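PDB 7C7D: alpha-1,3-glucanase from Streptomyces thermodiastaticus, which probably hydrolyses internal alpha-1,3-glucosidic linkages of alpha-1,3-glucan, as a thermostable glycoside hydrolase of family GH87. Local coordinates for residues G255-T260 with T280-H285; L313-S318 with T334-D339. All blocks are in the same frame, centred on the assembly; numbering follows the deposited sequence.

Contact 1: residues G255-T260 with T280-H285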
# COMPACT_ATOMS: atom_id res chain seq x y z
N GLY A 255 24.44 11.84 -4.57
CA GLY A 255 24.72 12.65 -5.73
C GLY A 255 23.96 12.24 -6.97
O GLY A 255 24.39 12.53 -8.09
N VAL A 256 22.82 11.57 -6.80
CA VAL A 256 21.97 11.23 -7.93
C VAL A 256 21.19 12.48 -8.30
O VAL A 256 20.28 12.90 -7.58
CB VAL A 256 21.04 10.05 -7.61
CG1 VAL A 256 20.27 9.65 -8.85
CG2 VAL A 256 21.84 8.86 -7.09
N GLN A 257 21.58 13.11 -9.41
CA GLN A 257 20.92 14.30 -9.94
C GLN A 257 21.19 14.35 -11.43
O GLN A 257 22.17 13.77 -11.92
CB GLN A 257 21.41 15.59 -9.26
CG GLN A 257 22.92 15.83 -9.32
CD GLN A 257 23.37 16.98 -8.43
OE1 GLN A 257 22.82 17.21 -7.35
NE2 GLN A 257 24.39 17.72 -8.88
N ASN A 258 20.32 15.05 -12.16
CA ASN A 258 20.52 15.33 -13.58
C ASN A 258 20.82 14.07 -14.37
O ASN A 258 21.78 14.00 -15.14
CB ASN A 258 21.62 16.38 -13.79
CG ASN A 258 21.31 17.69 -13.11
OD1 ASN A 258 22.13 18.24 -12.39
ND2 ASN A 258 20.11 18.20 -13.34
N VAL A 259 19.99 13.05 -14.18
CA VAL A 259 20.25 11.76 -14.81
C VAL A 259 18.96 10.97 -14.88
O VAL A 259 18.10 11.07 -14.00
CB VAL A 259 21.37 10.99 -14.05
CG1 VAL A 259 20.85 10.45 -12.71
CG2 VAL A 259 21.94 9.88 -14.92
N THR A 260 18.83 10.18 -15.93
CA THR A 260 17.81 9.16 -16.05
C THR A 260 18.50 7.81 -15.88
O THR A 260 19.51 7.54 -16.54
CB THR A 260 17.14 9.23 -17.42
OG1 THR A 260 16.41 10.45 -17.53
CG2 THR A 260 16.21 8.05 -17.64
N THR A 280 20.36 13.47 1.23
CA THR A 280 19.50 14.48 1.83
C THR A 280 19.09 15.55 0.84
O THR A 280 18.11 16.27 1.09
CB THR A 280 20.18 15.12 3.04
OG1 THR A 280 21.43 15.68 2.63
CG2 THR A 280 20.42 14.09 4.13
N ASP A 281 19.79 15.67 -0.28
CA ASP A 281 19.49 16.73 -1.22
C ASP A 281 19.99 16.32 -2.60
O ASP A 281 20.80 15.40 -2.74
CB ASP A 281 20.09 18.05 -0.75
CG ASP A 281 19.55 19.23 -1.50
OD1 ASP A 281 20.37 20.06 -1.94
OD2 ASP A 281 18.31 19.33 -1.68
N SER A 282 19.47 17.00 -3.61
CA SER A 282 19.79 16.71 -5.00
C SER A 282 19.35 17.89 -5.85
O SER A 282 18.34 18.54 -5.56
CB SER A 282 19.05 15.45 -5.46
OG SER A 282 19.05 15.31 -6.86
N ALA A 283 20.13 18.17 -6.90
CA ALA A 283 19.71 19.15 -7.89
C ALA A 283 18.46 18.73 -8.65
O ALA A 283 17.89 19.54 -9.37
CB ALA A 283 20.85 19.42 -8.87
N GLY A 284 18.04 17.48 -8.52
CA GLY A 284 16.81 17.06 -9.15
C GLY A 284 17.01 16.59 -10.57
O GLY A 284 18.11 16.24 -11.01
N HIS A 285 15.90 16.58 -11.31
CA HIS A 285 15.89 16.07 -12.68
C HIS A 285 16.43 14.65 -12.74
O HIS A 285 17.22 14.29 -13.61
CB HIS A 285 16.58 17.03 -13.65
CG HIS A 285 16.06 18.43 -13.54
ND1 HIS A 285 14.89 18.83 -14.15
CD2 HIS A 285 16.50 19.49 -12.83
CE1 HIS A 285 14.66 20.10 -13.86
NE2 HIS A 285 15.62 20.52 -13.06
O HOH W 1 23.26 14.12 -3.23
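Ser282 OG gives its proton to Val256 O at 2.8 Å and joins two neighbouring turns of the right-handed parallel beta-helix expected of this pectate lyase-like fold. The same oxygen accepts from Gly284 N at 2.9 Å, which makes an ST turn. OG thus ties its own loop together while it holds the loop of the preceding turn. With OG anti to the backbone N (chi1 165°), the hydroxyl lies at Val256 O and beside Gln257 CB.

The Gln257 side chain reaches across to Ala283. Ala283 N donates to Gln257 OE1 at 2.9 Å, well above the plane of the amide carbonyl. Ala283 CB packs on the same amide, 3.5 Å from Gln257 CD. Further on the bonds are between backbones. Asn258 N donates to Gly284 O at 2.8 Å in a nearly straight bond, and Val259 N donates to His285 O at 3.1 Å, less straight. Asn258 ND2 lies near His285 CB and the ring carbon CD2, with the amide and ring planes 15° apart.

Outside the pair, Gln236 NE2 binds Gln257 O and Gln279 OE1 accepts from Val256 N. Val259 belongs to strand 259-263, which runs parallel to strand 286-289. At the other end of the contact, a water accepts from Gly255 N at 2.9 Å and donates to Asp281 O.

Contact 2: residues L313-S318 with T334-D339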
# COMPACT_ATOMS: atom_id res chain seq x y z
N LEU A 313 14.98 13.38 -4.01
CA LEU A 313 15.27 13.24 -5.42
C LEU A 313 15.34 14.59 -6.13
O LEU A 313 15.54 14.63 -7.35
CB LEU A 313 14.23 12.35 -6.11
CG LEU A 313 14.22 10.90 -5.63
CD1 LEU A 313 13.08 10.14 -6.31
CD2 LEU A 313 15.56 10.23 -5.91
N GLY A 314 15.21 15.69 -5.38
CA GLY A 314 15.29 17.01 -5.94
C GLY A 314 14.05 17.38 -6.73
O GLY A 314 13.10 16.61 -6.85
N PRO A 315 14.05 18.59 -7.29
CA PRO A 315 12.91 19.06 -8.08
C PRO A 315 12.87 18.44 -9.48
O PRO A 315 13.90 18.13 -10.07
CB PRO A 315 13.14 20.57 -8.18
CG PRO A 315 14.65 20.70 -8.09
CD PRO A 315 15.08 19.63 -7.12
N GLY A 316 11.65 18.30 -10.01
CA GLY A 316 11.50 17.89 -11.39
C GLY A 316 11.87 16.44 -11.66
O GLY A 316 12.38 16.13 -12.74
N SER A 317 11.63 15.56 -10.70
CA SER A 317 12.06 14.18 -10.80
C SER A 317 10.87 13.24 -10.97
O SER A 317 9.71 13.64 -10.83
CB SER A 317 12.88 13.81 -9.56
OG SER A 317 14.11 14.50 -9.62
N SER A 318 11.17 11.98 -11.28
CA SER A 318 10.11 11.00 -11.48
C SER A 318 10.61 9.60 -11.19
O SER A 318 11.81 9.30 -11.32
CB SER A 318 9.52 11.07 -12.89
OG SER A 318 10.48 10.71 -13.87
N THR A 334 12.01 13.07 1.98
CA THR A 334 12.14 14.25 2.81
C THR A 334 12.80 15.34 1.99
O THR A 334 13.39 15.08 0.95
CB THR A 334 13.06 13.99 4.01
OG1 THR A 334 14.35 13.58 3.54
CG2 THR A 334 12.48 12.91 4.90
N GLY A 335 12.70 16.58 2.48
CA GLY A 335 13.41 17.66 1.82
C GLY A 335 12.76 18.03 0.50
O GLY A 335 11.55 17.92 0.31
N THR A 336 13.59 18.47 -0.44
CA THR A 336 13.08 18.99 -1.71
C THR A 336 12.76 17.84 -2.66
O THR A 336 13.66 17.11 -3.08
CB THR A 336 14.10 19.93 -2.34
OG1 THR A 336 14.38 20.99 -1.43
CG2 THR A 336 13.56 20.50 -3.65
N ASN A 337 11.48 17.71 -3.00
CA ASN A 337 11.02 16.76 -4.01
C ASN A 337 9.98 17.43 -4.89
O ASN A 337 9.01 16.80 -5.32
CB ASN A 337 10.45 15.50 -3.37
CG ASN A 337 11.54 14.59 -2.84
OD1 ASN A 337 12.31 14.02 -3.61
ND2 ASN A 337 11.60 14.45 -1.52
N ASP A 338 10.17 18.72 -5.18
CA ASP A 338 9.12 19.51 -5.82
C ASP A 338 8.67 18.85 -7.11
O ASP A 338 9.50 18.52 -7.97
CB ASP A 338 9.65 20.91 -6.18
CG ASP A 338 10.07 21.73 -4.97
OD1 ASP A 338 10.07 21.24 -3.83
OD2 ASP A 338 10.44 22.90 -5.20
N ASP A 339 7.36 18.70 -7.26
CA ASP A 339 6.76 18.23 -8.50
C ASP A 339 7.10 16.79 -8.83
O ASP A 339 6.91 16.35 -9.96
CB ASP A 339 7.07 19.17 -9.68
CG ASP A 339 6.85 20.62 -9.32
OD1 ASP A 339 5.72 20.93 -8.89
OD2 ASP A 339 7.79 21.43 -9.42
O HOH W 2 10.77 15.94 -8.07
O HOH W 3 8.59 15.86 -12.09
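Asp338 O is gripped from two directions across this contact between successive turns of the parallel beta-helix. Gly316 N donates to it at 3.0 Å, nearly along the C=O axis. A water 2.9 Å from the same Asp338 O is the second polar partner. Pro315 CA also approaches Asp338 O in a CA-H...O contact. The water accepts from Ser317 N and lies 2.7 Å from Gly314 O. It therefore sits between the two loops and touches both backbones.

The other end of the contact rests on Asn337. With CG anti to the carbonyl carbon (chi1 -75°), the amide end comes nearer to 313-318 than the direction of CB suggests. Its OD1 accepts from Leu313 N at 2.8 Å in a fairly straight bond, with the donor tilted 25° from the carbonyl plane. OD1 also passes 3.6 Å from Leu313 CB, so the buried amide meets both the backbone and the root of the leucine. Gly314 N makes a weak bond to Thr336 O. Ser312 OG bonds to both of those atoms as well. Asn337 CA makes a CA-H...O contact with Gly314 O.

Pro315 brings the nonpolar part. Its CD meets Thr336 CG2 at 3.9 Å, and its CB meets Asp338 CB at 4.0 Å. A second water donates to Ser317 O and Asp339 O and bridges the far end.

Within 313-318, Ser317 OG donates to Leu313 O at 2.7 Å. Asp339 OD1 turns to Asn363 ND2 of a later loop. The segment 313-318 links strand 309-311 to strand 318-320. The loop 334-339 lies between strand 331-333 and strand 341-348. Strands 309-311 and 331-333 are parallel neighbours, and so are 318-320 and 341-348.

Overall arrangement
Contact 1 and contact 2 follow one another along the chain, and their centres are 9 Å apart. Each joins loops of successive turns of the beta-helix. They meet directly because 280-285 lies against 313-318. His285 N is probably hydrogen-bonded to Pro315 O at 2.8 Å. Ala283 O packs on Pro315 CD at 3.6 Å. Through this touch the two contacts join, and both lie on the same side of the chain's centre. The contact centres lie about 26 Å and 21 Å from the centre of the chain. The calcium site, with Glu63 and Asp191 among its ligands, is formed by other residues, and neither contact contributes to it.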